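Local structure of cephalosporin hydroxylase CMCI (Streptomyces clavuligerus, 2BM8) at residues W78-R83 against G180-I185; G94-F99 against C122-S127; N164-M169 against Q198-Y203. The protein probably takes part, as a Rossmann-type methyltransferase relative, in the hydroxylation and methylation steps by which the antibiotic cephamycin is made. The protein carries 3 engineered substitutions. All coordinates share one frame; numbering follows the deposited sequence.

Interaction 1: W78-R83 against G180-I185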
ATOM      1  N   TRP B  78      19.610  11.550 -26.789  1.00 11.38           N
ATOM      2  CA  TRP B  78      20.351  12.793 -26.581  1.00 11.47           C
ATOM      3  C   TRP B  78      21.826  12.540 -26.289  1.00 11.77           C
ATOM      4  O   TRP B  78      22.703  13.284 -26.765  1.00 11.72           O
ATOM      5  CB  TRP B  78      19.734  13.602 -25.443  1.00 11.35           C
ATOM      6  CG  TRP B  78      20.368  14.953 -25.282  1.00 11.82           C
ATOM      7  CD1 TRP B  78      21.108  15.395 -24.215  1.00 10.97           C
ATOM      8  CD2 TRP B  78      20.336  16.033 -26.223  1.00 11.10           C
ATOM      9  NE1 TRP B  78      21.526  16.685 -24.440  1.00 12.63           N
ATOM     10  CE2 TRP B  78      21.075  17.100 -25.665  1.00 11.98           C
ATOM     11  CE3 TRP B  78      19.762  16.208 -27.488  1.00 13.35           C
ATOM     12  CZ2 TRP B  78      21.254  18.327 -26.327  1.00 12.45           C
ATOM     13  CZ3 TRP B  78      19.945  17.435 -28.156  1.00 13.96           C
ATOM     14  CH2 TRP B  78      20.678  18.478 -27.565  1.00 12.21           C
ATOM     15  N   GLU B  79      22.092  11.477 -25.538  1.00 12.03           N
ATOM     16  CA  GLU B  79      23.449  11.100 -25.160  1.00 12.44           C
ATOM     17  C   GLU B  79      24.194  10.345 -26.287  1.00 12.83           C
ATOM     18  O   GLU B  79      25.328  10.670 -26.613  1.00 13.10           O
ATOM     19  CB  GLU B  79      23.397  10.248 -23.889  1.00 12.45           C
ATOM     20  CG  GLU B  79      24.691   9.510 -23.527  1.00 12.99           C
ATOM     21  CD  GLU B  79      24.502   8.600 -22.324  1.00 13.68           C
ATOM     22  OE1 GLU B  79      23.429   7.957 -22.200  1.00 15.11           O
ATOM     23  OE2 GLU B  79      25.415   8.531 -21.485  1.00 13.63           O
ATOM     24  N   LEU B  80      23.554   9.333 -26.861  1.00 13.20           N
ATOM     25  CA  LEU B  80      24.172   8.448 -27.867  1.00 13.24           C
ATOM     26  C   LEU B  80      24.206   9.054 -29.295  1.00 13.40           C
ATOM     27  O   LEU B  80      25.158   8.854 -30.056  1.00 13.22           O
ATOM     28  CB  LEU B  80      23.386   7.141 -27.898  1.00 13.06           C
ATOM     29  CG  LEU B  80      24.042   5.771 -28.111  1.00 13.82           C
ATOM     30  CD1 LEU B  80      23.238   4.999 -29.180  1.00 14.33           C
ATOM     31  CD2 LEU B  80      25.532   5.797 -28.423  1.00 11.44           C
ATOM     32  N   ARG B  81      23.153   9.790 -29.647  1.00 13.47           N
ATOM     33  CA  ARG B  81      22.973  10.335 -30.992  1.00 13.52           C
ATOM     34  C   ARG B  81      23.094   9.219 -32.029  1.00 13.36           C
ATOM     35  O   ARG B  81      24.003   9.223 -32.850  1.00 13.46           O
ATOM     36  CB  ARG B  81      23.966  11.479 -31.268  1.00 13.51           C
ATOM     37  CG  ARG B  81      23.806  12.646 -30.297  1.00 13.60           C
ATOM     38  CD  ARG B  81      24.780  13.790 -30.510  1.00 13.96           C
ATOM     39  NE  ARG B  81      24.620  14.406 -31.821  1.00 15.31           N
ATOM     40  CZ  ARG B  81      23.614  15.196 -32.178  1.00 15.72           C
ATOM     41  NH1 ARG B  81      22.642  15.501 -31.331  1.00 16.81           N
ATOM     42  NH2 ARG B  81      23.582  15.696 -33.400  1.00 17.53           N
ATOM     43  N   PRO B  82      22.172   8.266 -31.984  1.00 13.08           N
ATOM     44  CA  PRO B  82      22.208   7.127 -32.899  1.00 13.34           C
ATOM     45  C   PRO B  82      21.942   7.526 -34.341  1.00 13.28           C
ATOM     46  O   PRO B  82      21.036   8.307 -34.588  1.00 13.19           O
ATOM     47  CB  PRO B  82      21.072   6.226 -32.391  1.00 13.23           C
ATOM     48  CG  PRO B  82      20.136   7.142 -31.699  1.00 13.31           C
ATOM     49  CD  PRO B  82      21.017   8.196 -31.076  1.00 13.42           C
ATOM     50  N   ARG B  83      22.746   7.004 -35.261  1.00 13.66           N
ATOM     51  CA  ARG B  83      22.460   7.092 -36.691  1.00 14.22           C
ATOM     52  C   ARG B  83      21.370   6.101 -37.163  1.00 14.16           C
ATOM     53  O   ARG B  83      20.782   6.294 -38.224  1.00 14.02           O
ATOM     54  CB  ARG B  83      23.752   6.885 -37.500  1.00 14.68           C
ATOM     55  CG  ARG B  83      24.719   8.084 -37.475  1.00 16.27           C
ATOM     56  CD  ARG B  83      24.572   9.038 -38.663  1.00 19.12           C
ATOM     57  NE  ARG B  83      25.614   8.806 -39.674  1.00 22.16           N
ATOM     58  CZ  ARG B  83      25.409   8.613 -40.978  1.00 24.55           C
ATOM     59  NH1 ARG B  83      24.189   8.627 -41.507  1.00 25.70           N
ATOM     60  NH2 ARG B  83      26.451   8.411 -41.774  1.00 26.25           N
ATOM     61  N   GLY B 180      29.207   0.481 -27.676  1.00 16.08           N
ATOM     62  CA  GLY B 180      28.272   1.574 -27.452  1.00 15.79           C
ATOM     63  C   GLY B 180      26.846   1.313 -27.920  1.00 15.51           C
ATOM     64  O   GLY B 180      25.913   1.890 -27.350  1.00 16.19           O
ATOM     65  N   ASP B 181      26.662   0.456 -28.928  1.00 14.84           N
ATOM     66  CA  ASP B 181      25.330   0.169 -29.482  1.00 14.50           C
ATOM     67  C   ASP B 181      24.437  -0.529 -28.470  1.00 14.25           C
ATOM     68  O   ASP B 181      24.907  -1.299 -27.658  1.00 14.46           O
ATOM     69  CB  ASP B 181      25.428  -0.699 -30.742  1.00 14.55           C
ATOM     70  CG  ASP B 181      26.047   0.040 -31.928  1.00 14.30           C
ATOM     71  OD1 ASP B 181      26.248   1.271 -31.852  1.00 12.16           O
ATOM     72  OD2 ASP B 181      26.362  -0.539 -32.987  1.00 14.48           O
ATOM     73  N   TYR B 182      23.146  -0.247 -28.515  1.00 13.99           N
ATOM     74  CA  TYR B 182      22.218  -0.795 -27.548  1.00 13.96           C
ATOM     75  C   TYR B 182      21.452  -1.980 -28.131  1.00 13.76           C
ATOM     76  O   TYR B 182      21.122  -2.001 -29.306  1.00 14.08           O
ATOM     77  CB  TYR B 182      21.256   0.296 -27.087  1.00 14.19           C
ATOM     78  CG  TYR B 182      21.835   1.187 -26.007  1.00 15.54           C
ATOM     79  CD1 TYR B 182      22.601   2.299 -26.322  1.00 16.59           C
ATOM     80  CD2 TYR B 182      21.625   0.906 -24.666  1.00 16.51           C
ATOM     81  CE1 TYR B 182      23.131   3.108 -25.324  1.00 16.51           C
ATOM     82  CE2 TYR B 182      22.151   1.711 -23.673  1.00 16.74           C
ATOM     83  CZ  TYR B 182      22.897   2.805 -24.006  1.00 16.64           C
ATOM     84  OH  TYR B 182      23.424   3.585 -23.009  1.00 18.18           O
ATOM     85  N   PHE B 183      21.238  -3.001 -27.318  1.00 13.52           N
ATOM     86  CA  PHE B 183      20.292  -4.052 -27.635  1.00 13.53           C
ATOM     87  C   PHE B 183      19.313  -4.063 -26.484  1.00 13.36           C
ATOM     88  O   PHE B 183      19.708  -4.325 -25.359  1.00 13.07           O
ATOM     89  CB  PHE B 183      20.970  -5.418 -27.785  1.00 13.34           C
ATOM     90  CG  PHE B 183      20.047  -6.500 -28.328  1.00 13.64           C
ATOM     91  CD1 PHE B 183      20.116  -6.891 -29.656  1.00 13.01           C
ATOM     92  CD2 PHE B 183      19.109  -7.122 -27.509  1.00 13.66           C
ATOM     93  CE1 PHE B 183      19.278  -7.890 -30.152  1.00 12.74           C
ATOM     94  CE2 PHE B 183      18.269  -8.123 -28.013  1.00 13.28           C
ATOM     95  CZ  PHE B 183      18.361  -8.499 -29.332  1.00 12.09           C
ATOM     96  N   ILE B 184      18.045  -3.777 -26.783  1.00 13.09           N
ATOM     97  CA  ILE B 184      17.024  -3.557 -25.771  1.00 13.34           C
ATOM     98  C   ILE B 184      15.846  -4.517 -25.913  1.00 13.55           C
ATOM     99  O   ILE B 184      15.271  -4.661 -26.994  1.00 13.62           O
ATOM    100  CB  ILE B 184      16.529  -2.103 -25.843  1.00 13.20           C
ATOM    101  CG1 ILE B 184      17.627  -1.171 -25.324  1.00 13.47           C
ATOM    102  CG2 ILE B 184      15.266  -1.919 -25.016  1.00 12.85           C
ATOM    103  CD1 ILE B 184      17.463   0.258 -25.725  1.00 13.75           C
ATOM    104  N   ILE B 185      15.476  -5.160 -24.811  1.00 13.93           N
ATOM    105  CA  ILE B 185      14.307  -6.029 -24.798  1.00 14.32           C
ATOM    106  C   ILE B 185      13.272  -5.408 -23.902  1.00 14.12           C
ATOM    107  O   ILE B 185      13.451  -5.335 -22.699  1.00 14.33           O
ATOM    108  CB  ILE B 185      14.687  -7.439 -24.316  1.00 14.30           C
ATOM    109  CG1 ILE B 185      15.587  -8.113 -25.345  1.00 14.59           C
ATOM    110  CG2 ILE B 185      13.438  -8.283 -24.116  1.00 14.57           C
ATOM    111  CD1 ILE B 185      16.478  -9.171 -24.792  1.00 15.94           C
TER
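L80 and Y182 lie alongside each other, their side chains running in opposite senses, where the end of helix 67-80 reaches strand 182-185 of the Rossmann-like methyltransferase sheet. The tyrosine offers the edge of its ring: L80 CG sits near the ring plane, 4.0 Å from Y182 CE1, and L80 CD1 lies 4.0 Å from the neighbouring Y182 CD1. With a chi1 of -82°, Y182 has CG beside its backbone N and opposite its carbonyl carbon, which directs the ring to the helix end. L80 also touches P154 and I156, so the leucine fills the join between helix and sheet together with strand 155-159. With an alanine at this position, the CD1-CE1 edge of Y182 would probably lose its leucine contact and a gap open beside G180.

The contact is small, burying 126 Å² in all, and it is apolar at its centre. At its margin E79 OE1 comes within 4.4 Å of Y182 OH, too long for a bond, and each group is held elsewhere: E79 OE1 bonds to Y217 OH and Y182 OH to D214 OD2, while E79 OE2 forms a salt bridge with R34 of a second subunit. With phi at 99°, a side chain on G180 would collide with the carbonyl oxygen of the residue before it. The glycine instead meets the leucine through its own carbonyl: the second methyl, L80 CD2, turns to the strand's approach and stops 4.1 Å from G180 O.

Interaction 2: G94-F99 against C122-S127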
ATOM      1  N   GLY B  94       3.508   3.820 -34.521  1.00 15.43           N
ATOM      2  CA  GLY B  94       3.541   5.057 -33.763  1.00 16.10           C
ATOM      3  C   GLY B  94       4.940   5.325 -33.247  1.00 16.88           C
ATOM      4  O   GLY B  94       5.493   6.409 -33.459  1.00 17.79           O
ATOM      5  N   SER B  95       5.539   4.328 -32.611  1.00 16.65           N
ATOM      6  CA  SER B  95       6.854   4.509 -32.030  1.00 16.70           C
ATOM      7  C   SER B  95       7.942   4.777 -33.096  1.00 15.98           C
ATOM      8  O   SER B  95       8.919   5.454 -32.828  1.00 16.42           O
ATOM      9  CB  SER B  95       7.201   3.301 -31.162  1.00 16.67           C
ATOM     10  OG  SER B  95       7.434   2.185 -31.995  1.00 19.13           O
ATOM     11  N   LEU B  96       7.779   4.257 -34.300  1.00 15.71           N
ATOM     12  CA  LEU B  96       8.677   4.606 -35.422  1.00 15.28           C
ATOM     13  C   LEU B  96       8.659   6.108 -35.761  1.00 14.80           C
ATOM     14  O   LEU B  96       9.706   6.738 -35.855  1.00 14.45           O
ATOM     15  CB  LEU B  96       8.262   3.852 -36.679  1.00 15.34           C
ATOM     16  CG  LEU B  96       8.807   2.459 -36.961  1.00 16.65           C
ATOM     17  CD1 LEU B  96       9.202   1.709 -35.711  1.00 17.21           C
ATOM     18  CD2 LEU B  96       7.777   1.693 -37.765  1.00 16.75           C
ATOM     19  N   ALA B  97       7.464   6.660 -35.975  1.00 14.10           N
ATOM     20  CA  ALA B  97       7.314   8.072 -36.274  1.00 13.76           C
ATOM     21  C   ALA B  97       7.823   8.933 -35.132  1.00 13.91           C
ATOM     22  O   ALA B  97       8.385  10.000 -35.368  1.00 13.80           O
ATOM     23  CB  ALA B  97       5.868   8.404 -36.558  1.00 14.09           C
ATOM     24  N   TRP B  98       7.628   8.467 -33.899  1.00 14.12           N
ATOM     25  CA  TRP B  98       8.080   9.182 -32.715  1.00 14.11           C
ATOM     26  C   TRP B  98       9.604   9.254 -32.707  1.00 13.66           C
ATOM     27  O   TRP B  98      10.165  10.332 -32.563  1.00 14.19           O
ATOM     28  CB  TRP B  98       7.554   8.516 -31.435  1.00 14.75           C
ATOM     29  CG  TRP B  98       7.958   9.233 -30.184  1.00 15.47           C
ATOM     30  CD1 TRP B  98       7.447  10.392 -29.717  1.00 17.74           C
ATOM     31  CD2 TRP B  98       8.977   8.850 -29.272  1.00 16.75           C
ATOM     32  NE1 TRP B  98       8.071  10.758 -28.549  1.00 18.47           N
ATOM     33  CE2 TRP B  98       9.024   9.823 -28.260  1.00 17.89           C
ATOM     34  CE3 TRP B  98       9.854   7.770 -29.197  1.00 19.47           C
ATOM     35  CZ2 TRP B  98       9.911   9.758 -27.202  1.00 18.20           C
ATOM     36  CZ3 TRP B  98      10.728   7.697 -28.140  1.00 19.24           C
ATOM     37  CH2 TRP B  98      10.757   8.692 -27.162  1.00 19.69           C
ATOM     38  N   PHE B  99      10.263   8.120 -32.892  1.00 13.01           N
ATOM     39  CA  PHE B  99      11.726   8.080 -32.937  1.00 12.93           C
ATOM     40  C   PHE B  99      12.277   8.981 -34.037  1.00 13.13           C
ATOM     41  O   PHE B  99      13.269   9.677 -33.829  1.00 12.71           O
ATOM     42  CB  PHE B  99      12.240   6.656 -33.179  1.00 12.58           C
ATOM     43  CG  PHE B  99      12.351   5.826 -31.941  1.00 11.93           C
ATOM     44  CD1 PHE B  99      11.730   4.587 -31.866  1.00 10.79           C
ATOM     45  CD2 PHE B  99      13.096   6.260 -30.858  1.00 11.93           C
ATOM     46  CE1 PHE B  99      11.837   3.809 -30.732  1.00 10.43           C
ATOM     47  CE2 PHE B  99      13.210   5.479 -29.719  1.00 10.88           C
ATOM     48  CZ  PHE B  99      12.572   4.254 -29.660  1.00 11.09           C
ATOM     49  N   CYS B 122       0.049  -0.983 -39.855  1.00 19.86           N
ATOM     50  CA  CYS B 122       0.787   0.288 -39.812  1.00 20.10           C
ATOM     51  C   CYS B 122      -0.076   1.475 -40.193  1.00 19.12           C
ATOM     52  O   CYS B 122      -0.626   1.502 -41.278  1.00 19.32           O
ATOM     53  CB  CYS B 122       2.033   0.276 -40.712  1.00 20.34           C
ATOM     54  SG  CYS B 122       3.139   1.703 -40.416  1.00 22.51           S
ATOM     55  N   GLN B 123      -0.171   2.454 -39.292  1.00 18.55           N
ATOM     56  CA  GLN B 123      -1.026   3.630 -39.469  1.00 18.06           C
ATOM     57  C   GLN B 123      -0.280   4.870 -39.932  1.00 17.72           C
ATOM     58  O   GLN B 123      -0.858   5.950 -39.955  1.00 18.09           O
ATOM     59  CB  GLN B 123      -1.717   3.972 -38.146  1.00 17.85           C
ATOM     60  CG  GLN B 123      -2.575   2.852 -37.598  1.00 17.77           C
ATOM     61  CD  GLN B 123      -3.775   2.591 -38.476  1.00 16.68           C
ATOM     62  OE1 GLN B 123      -4.492   3.522 -38.829  1.00 16.45           O
ATOM     63  NE2 GLN B 123      -3.980   1.345 -38.847  1.00 15.54           N
ATOM     64  N   ILE B 124       0.990   4.742 -40.288  1.00 17.45           N
ATOM     65  CA  ILE B 124       1.748   5.906 -40.709  1.00 17.42           C
ATOM     66  C   ILE B 124       1.344   6.188 -42.142  1.00 17.40           C
ATOM     67  O   ILE B 124       1.457   5.311 -42.989  1.00 17.94           O
ATOM     68  CB  ILE B 124       3.276   5.676 -40.617  1.00 17.45           C
ATOM     69  CG1 ILE B 124       3.695   5.249 -39.202  1.00 17.33           C
ATOM     70  CG2 ILE B 124       4.005   6.948 -41.020  1.00 17.22           C
ATOM     71  CD1 ILE B 124       5.119   4.752 -39.102  1.00 17.59           C
ATOM     72  N   PRO B 125       0.846   7.384 -42.422  1.00 17.41           N
ATOM     73  CA  PRO B 125       0.513   7.739 -43.804  1.00 17.38           C
ATOM     74  C   PRO B 125       1.771   7.798 -44.663  1.00 17.64           C
ATOM     75  O   PRO B 125       2.855   8.082 -44.157  1.00 18.05           O
ATOM     76  CB  PRO B 125      -0.129   9.122 -43.678  1.00 17.32           C
ATOM     77  CG  PRO B 125       0.272   9.641 -42.342  1.00 17.53           C
ATOM     78  CD  PRO B 125       0.573   8.482 -41.473  1.00 17.21           C
ATOM     79  N   ALA B 126       1.632   7.530 -45.950  1.00 17.78           N
ATOM     80  CA  ALA B 126       2.787   7.473 -46.835  1.00 17.94           C
ATOM     81  C   ALA B 126       3.530   8.810 -46.916  1.00 18.05           C
ATOM     82  O   ALA B 126       4.738   8.835 -47.158  1.00 17.83           O
ATOM     83  CB  ALA B 126       2.358   7.024 -48.216  1.00 18.06           C
ATOM     84  N   SER B 127       2.807   9.907 -46.700  1.00 18.20           N
ATOM     85  CA  SER B 127       3.386  11.251 -46.731  1.00 18.60           C
ATOM     86  C   SER B 127       4.294  11.594 -45.541  1.00 19.08           C
ATOM     87  O   SER B 127       5.032  12.585 -45.598  1.00 18.66           O
ATOM     88  CB  SER B 127       2.269  12.285 -46.792  1.00 18.49           C
ATOM     89  OG  SER B 127       1.374  12.091 -45.719  1.00 18.93           O
TER
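I124 meets L96 and A97 through one methyl group, and the contact is entirely a matter of van der Waals packing. The end of the isoleucine, I124 CD1, lies 4.1 Å from L96 CB and 4.3 Å from A97 N, so it rests against the backbone of the helix and the root of a side chain. Its chi1 of -56° sets CG1 opposite the carbonyl carbon, beside the backbone N, and the extended chi2 of 169° then carries CD1 forward to the helix. All three touching residues are buried, although the area shared is only 128 Å².

Helix 94-106 follows strand 84-88 in the Rossmann-like core, and the segment 122-127 belongs to the connection between the parallel strands 111-116 and 132-136; the methyl therefore packs this connection onto the first turn of the helix. L134 of strand 132-136 touches both L96 and C122, and M129 lies against I124.

Polar bonds act within or beside the two segments. W98 N bonds to G94 O at 3.0 Å, and F99 N to S95 O at the same length, both of them the helix's own backbone bonds. Q123 is tied by its backbone to N92, near the start of the helix, and its NE2 bonds to R121 O.

Aromatic contacts occupy another part of the helix surface: W98 meets W58 edge-to-face, and F99 meets Y73 likewise.

Interaction 3: N164-M169 against Q198-Y203. Engineered in segment 198-203: F200 (natural residue Leu).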
ATOM      1  N   ASN B 164      12.686 -15.151 -31.210  1.00 17.98           N
ATOM      2  CA  ASN B 164      13.936 -15.937 -31.293  1.00 17.18           C
ATOM      3  C   ASN B 164      15.036 -15.099 -30.674  1.00 16.45           C
ATOM      4  O   ASN B 164      16.154 -15.089 -31.129  1.00 16.40           O
ATOM      5  CB  ASN B 164      14.219 -16.264 -32.772  1.00 17.01           C
ATOM      6  CG  ASN B 164      15.280 -17.336 -32.978  1.00 16.44           C
ATOM      7  OD1 ASN B 164      15.494 -18.223 -32.146  1.00 15.36           O
ATOM      8  ND2 ASN B 164      15.946 -17.261 -34.127  1.00 16.79           N
ATOM      9  N   THR B 165      14.687 -14.408 -29.603  1.00 16.08           N
ATOM     10  CA  THR B 165      15.448 -13.269 -29.116  1.00 15.99           C
ATOM     11  C   THR B 165      16.947 -13.540 -28.867  1.00 15.87           C
ATOM     12  O   THR B 165      17.807 -12.844 -29.401  1.00 15.63           O
ATOM     13  CB  THR B 165      14.781 -12.762 -27.834  1.00 16.24           C
ATOM     14  OG1 THR B 165      13.394 -12.479 -28.092  1.00 16.38           O
ATOM     15  CG2 THR B 165      15.405 -11.431 -27.374  1.00 15.74           C
ATOM     16  N   PHE B 166      17.252 -14.561 -28.077  1.00 15.65           N
ATOM     17  CA  PHE B 166      18.640 -14.877 -27.766  1.00 15.74           C
ATOM     18  C   PHE B 166      19.459 -15.203 -29.004  1.00 15.89           C
ATOM     19  O   PHE B 166      20.616 -14.794 -29.091  1.00 16.01           O
ATOM     20  CB  PHE B 166      18.721 -16.004 -26.736  1.00 15.51           C
ATOM     21  CG  PHE B 166      18.245 -15.586 -25.383  1.00 15.60           C
ATOM     22  CD1 PHE B 166      17.014 -16.016 -24.899  1.00 15.75           C
ATOM     23  CD2 PHE B 166      19.009 -14.729 -24.608  1.00 15.45           C
ATOM     24  CE1 PHE B 166      16.575 -15.622 -23.655  1.00 15.29           C
ATOM     25  CE2 PHE B 166      18.567 -14.324 -23.364  1.00 15.30           C
ATOM     26  CZ  PHE B 166      17.350 -14.769 -22.887  1.00 14.86           C
ATOM     27  N   ASN B 167      18.857 -15.916 -29.958  1.00 15.81           N
ATOM     28  CA  ASN B 167      19.510 -16.186 -31.241  1.00 15.82           C
ATOM     29  C   ASN B 167      19.753 -14.911 -32.032  1.00 15.47           C
ATOM     30  O   ASN B 167      20.819 -14.734 -32.604  1.00 15.51           O
ATOM     31  CB  ASN B 167      18.698 -17.189 -32.085  1.00 16.04           C
ATOM     32  CG  ASN B 167      19.065 -18.658 -31.786  1.00 16.35           C
ATOM     33  OD1 ASN B 167      20.242 -19.004 -31.665  1.00 15.64           O
ATOM     34  ND2 ASN B 167      18.049 -19.516 -31.672  1.00 17.47           N
ATOM     35  N   ILE B 168      18.772 -14.012 -32.041  1.00 15.36           N
ATOM     36  CA  ILE B 168      18.901 -12.720 -32.714  1.00 15.27           C
ATOM     37  C   ILE B 168      19.978 -11.885 -32.036  1.00 15.46           C
ATOM     38  O   ILE B 168      20.687 -11.133 -32.691  1.00 15.00           O
ATOM     39  CB  ILE B 168      17.551 -11.964 -32.704  1.00 15.14           C
ATOM     40  CG1 ILE B 168      16.504 -12.704 -33.526  1.00 15.01           C
ATOM     41  CG2 ILE B 168      17.705 -10.556 -33.256  1.00 15.06           C
ATOM     42  CD1 ILE B 168      15.084 -12.262 -33.200  1.00 15.33           C
ATOM     43  N   MET B 169      20.089 -12.032 -30.719  1.00 16.18           N
ATOM     44  CA  MET B 169      21.135 -11.364 -29.923  1.00 16.88           C
ATOM     45  C   MET B 169      22.532 -11.841 -30.287  1.00 16.53           C
ATOM     46  O   MET B 169      23.442 -11.035 -30.370  1.00 16.21           O
ATOM     47  CB  MET B 169      20.921 -11.600 -28.424  1.00 17.22           C
ATOM     48  CG  MET B 169      21.147 -10.386 -27.544  1.00 18.99           C
ATOM     49  SD  MET B 169      20.224 -10.554 -25.995  1.00 23.38           S
ATOM     50  CE  MET B 169      21.510 -10.994 -24.890  1.00 22.95           C
ATOM     51  N   GLN B 198      16.136 -20.348 -14.016  1.00 16.45           N
ATOM     52  CA  GLN B 198      17.424 -20.997 -14.249  1.00 16.89           C
ATOM     53  C   GLN B 198      17.922 -20.851 -15.693  1.00 16.60           C
ATOM     54  O   GLN B 198      19.076 -20.505 -15.917  1.00 17.12           O
ATOM     55  CB  GLN B 198      17.363 -22.467 -13.837  1.00 17.38           C
ATOM     56  CG  GLN B 198      17.260 -22.655 -12.318  1.00 19.52           C
ATOM     57  CD  GLN B 198      16.682 -24.012 -11.917  1.00 22.56           C
ATOM     58  OE1 GLN B 198      16.013 -24.681 -12.713  1.00 24.94           O
ATOM     59  NE2 GLN B 198      16.939 -24.416 -10.680  1.00 23.78           N
ATOM     60  N   LEU B 199      17.057 -21.095 -16.669  1.00 16.15           N
ATOM     61  CA  LEU B 199      17.464 -21.021 -18.061  1.00 15.71           C
ATOM     62  C   LEU B 199      17.726 -19.571 -18.442  1.00 15.58           C
ATOM     63  O   LEU B 199      18.659 -19.271 -19.190  1.00 15.45           O
ATOM     64  CB  LEU B 199      16.391 -21.611 -18.974  1.00 15.65           C
ATOM     65  CG  LEU B 199      16.323 -23.132 -19.030  1.00 15.99           C
ATOM     66  CD1 LEU B 199      15.017 -23.542 -19.682  1.00 16.49           C
ATOM     67  CD2 LEU B 199      17.528 -23.717 -19.773  1.00 15.26           C
ATOM     68  N   PHE B 200      16.909 -18.663 -17.928  1.00 15.20           N
ATOM     69  CA  PHE B 200      17.089 -17.270 -18.271  1.00 15.06           C
ATOM     70  C   PHE B 200      18.439 -16.769 -17.795  1.00 14.87           C
ATOM     71  O   PHE B 200      19.157 -16.151 -18.544  1.00 14.57           O
ATOM     72  CB  PHE B 200      15.999 -16.377 -17.708  1.00 14.92           C
ATOM     73  CG  PHE B 200      16.197 -14.938 -18.066  1.00 14.36           C
ATOM     74  CD1 PHE B 200      15.957 -14.506 -19.360  1.00 14.43           C
ATOM     75  CD2 PHE B 200      16.680 -14.035 -17.128  1.00 13.17           C
ATOM     76  CE1 PHE B 200      16.179 -13.182 -19.714  1.00 15.04           C
ATOM     77  CE2 PHE B 200      16.896 -12.716 -17.463  1.00 14.08           C
ATOM     78  CZ  PHE B 200      16.650 -12.282 -18.755  1.00 14.73           C
ATOM     79  N   SER B 201      18.771 -17.050 -16.544  1.00 15.12           N
ATOM     80  CA  SER B 201      20.015 -16.579 -15.940  1.00 15.09           C
ATOM     81  C   SER B 201      21.238 -17.109 -16.661  1.00 14.92           C
ATOM     82  O   SER B 201      22.236 -16.415 -16.795  1.00 15.42           O
ATOM     83  CB  SER B 201      20.070 -17.008 -14.487  1.00 15.00           C
ATOM     84  OG  SER B 201      18.957 -16.476 -13.799  1.00 16.13           O
ATOM     85  N   GLU B 202      21.152 -18.347 -17.116  1.00 14.42           N
ATOM     86  CA  GLU B 202      22.208 -18.953 -17.897  1.00 14.09           C
ATOM     87  C   GLU B 202      22.344 -18.262 -19.254  1.00 13.49           C
ATOM     88  O   GLU B 202      23.438 -17.901 -19.657  1.00 13.06           O
ATOM     89  CB  GLU B 202      21.916 -20.445 -18.089  1.00 14.37           C
ATOM     90  CG  GLU B 202      23.165 -21.298 -18.276  1.00 16.28           C
ATOM     91  CD  GLU B 202      22.904 -22.618 -18.989  1.00 18.92           C
ATOM     92  OE1 GLU B 202      23.667 -23.578 -18.742  1.00 22.30           O
ATOM     93  OE2 GLU B 202      21.956 -22.709 -19.802  1.00 21.02           O
ATOM     94  N   TYR B 203      21.226 -18.067 -19.945  1.00 13.26           N
ATOM     95  CA  TYR B 203      21.233 -17.530 -21.305  1.00 13.05           C
ATOM     96  C   TYR B 203      21.741 -16.092 -21.355  1.00 13.00           C
ATOM     97  O   TYR B 203      22.575 -15.761 -22.190  1.00 12.82           O
ATOM     98  CB  TYR B 203      19.836 -17.584 -21.922  1.00 13.06           C
ATOM     99  CG  TYR B 203      19.314 -18.969 -22.273  1.00 13.01           C
ATOM    100  CD1 TYR B 203      18.100 -19.113 -22.932  1.00 12.65           C
ATOM    101  CD2 TYR B 203      20.011 -20.121 -21.946  1.00 13.39           C
ATOM    102  CE1 TYR B 203      17.595 -20.357 -23.252  1.00 13.49           C
ATOM    103  CE2 TYR B 203      19.508 -21.380 -22.265  1.00 14.31           C
ATOM    104  CZ  TYR B 203      18.299 -21.484 -22.918  1.00 14.59           C
ATOM    105  OH  TYR B 203      17.800 -22.724 -23.240  1.00 16.61           O
TER
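F166 and Y203 both place CG beside the backbone N and opposite the carbonyl carbon, which sends the F166 ring toward helix 197-205, while Y203 presents CB to it and its own ring runs off past F166. F200 instead has CG opposite its backbone N (chi1 180°), and the CD1-CE1 side of its ring comes to the rim of F166 at CZ. F166 is thus met on two sides. Over one face stands Y203 CB, 3.9 Å from the ring centroid and 14° off the normal, a CH-pi contact. The Y203 ring turns its edge to that same face, with Y203 CD1 3.8 Å from F166 CD1; centroids 5.4 Å apart and planes at 79° make this a T-shaped pair.

Near the plane of the F166 ring lies F200 CE1, 3.7 Å from F166 CZ; the two side chains cross at about a right angle. F200 is an engineered residue, leucine in the natural protein, so this rim contact describes the variant.

The rings join helix 165-175, which packs on the sheet of the Rossmann-like core, to helix 197-205, with F166 and Y203 the residues of closest approach, their CA atoms 7.5 Å apart. F207 also touches F166. A third subunit covers this junction: its L12 packs on F166 and Y203, its F9 meets the Y203 ring edge-to-face, and the backbone N of its Q10 bonds to Y203 OH. W41 of a second subunit meets F200 edge-to-face.

Near the start of helix 165-175, N167 ND2 makes a nearly straight bond to N164 OD1 at 2.9 Å.

How the interactions relate
Interactions 1 and 3 touch, although their centres lie 21 Å apart: helix 165-175 packs on strand 182-185, with I185 CD1 3.6 Å from T165 CG2 and F183 CE2 3.7 Å from M169 CG. Their segments alternate along the chain. Interaction 2 is nested inside the chain span that interaction 1 closes; their centres are 20 Å apart and their nearest atoms about 7 Å. It closes before interaction 3 opens, on the opposite side of the chain's centre, about 30 Å away between centres. Together the three sample both flanks of one mixed sheet, and interactions 1 and 3 also border neighbouring subunits, linking core packing to the six-chain assembly.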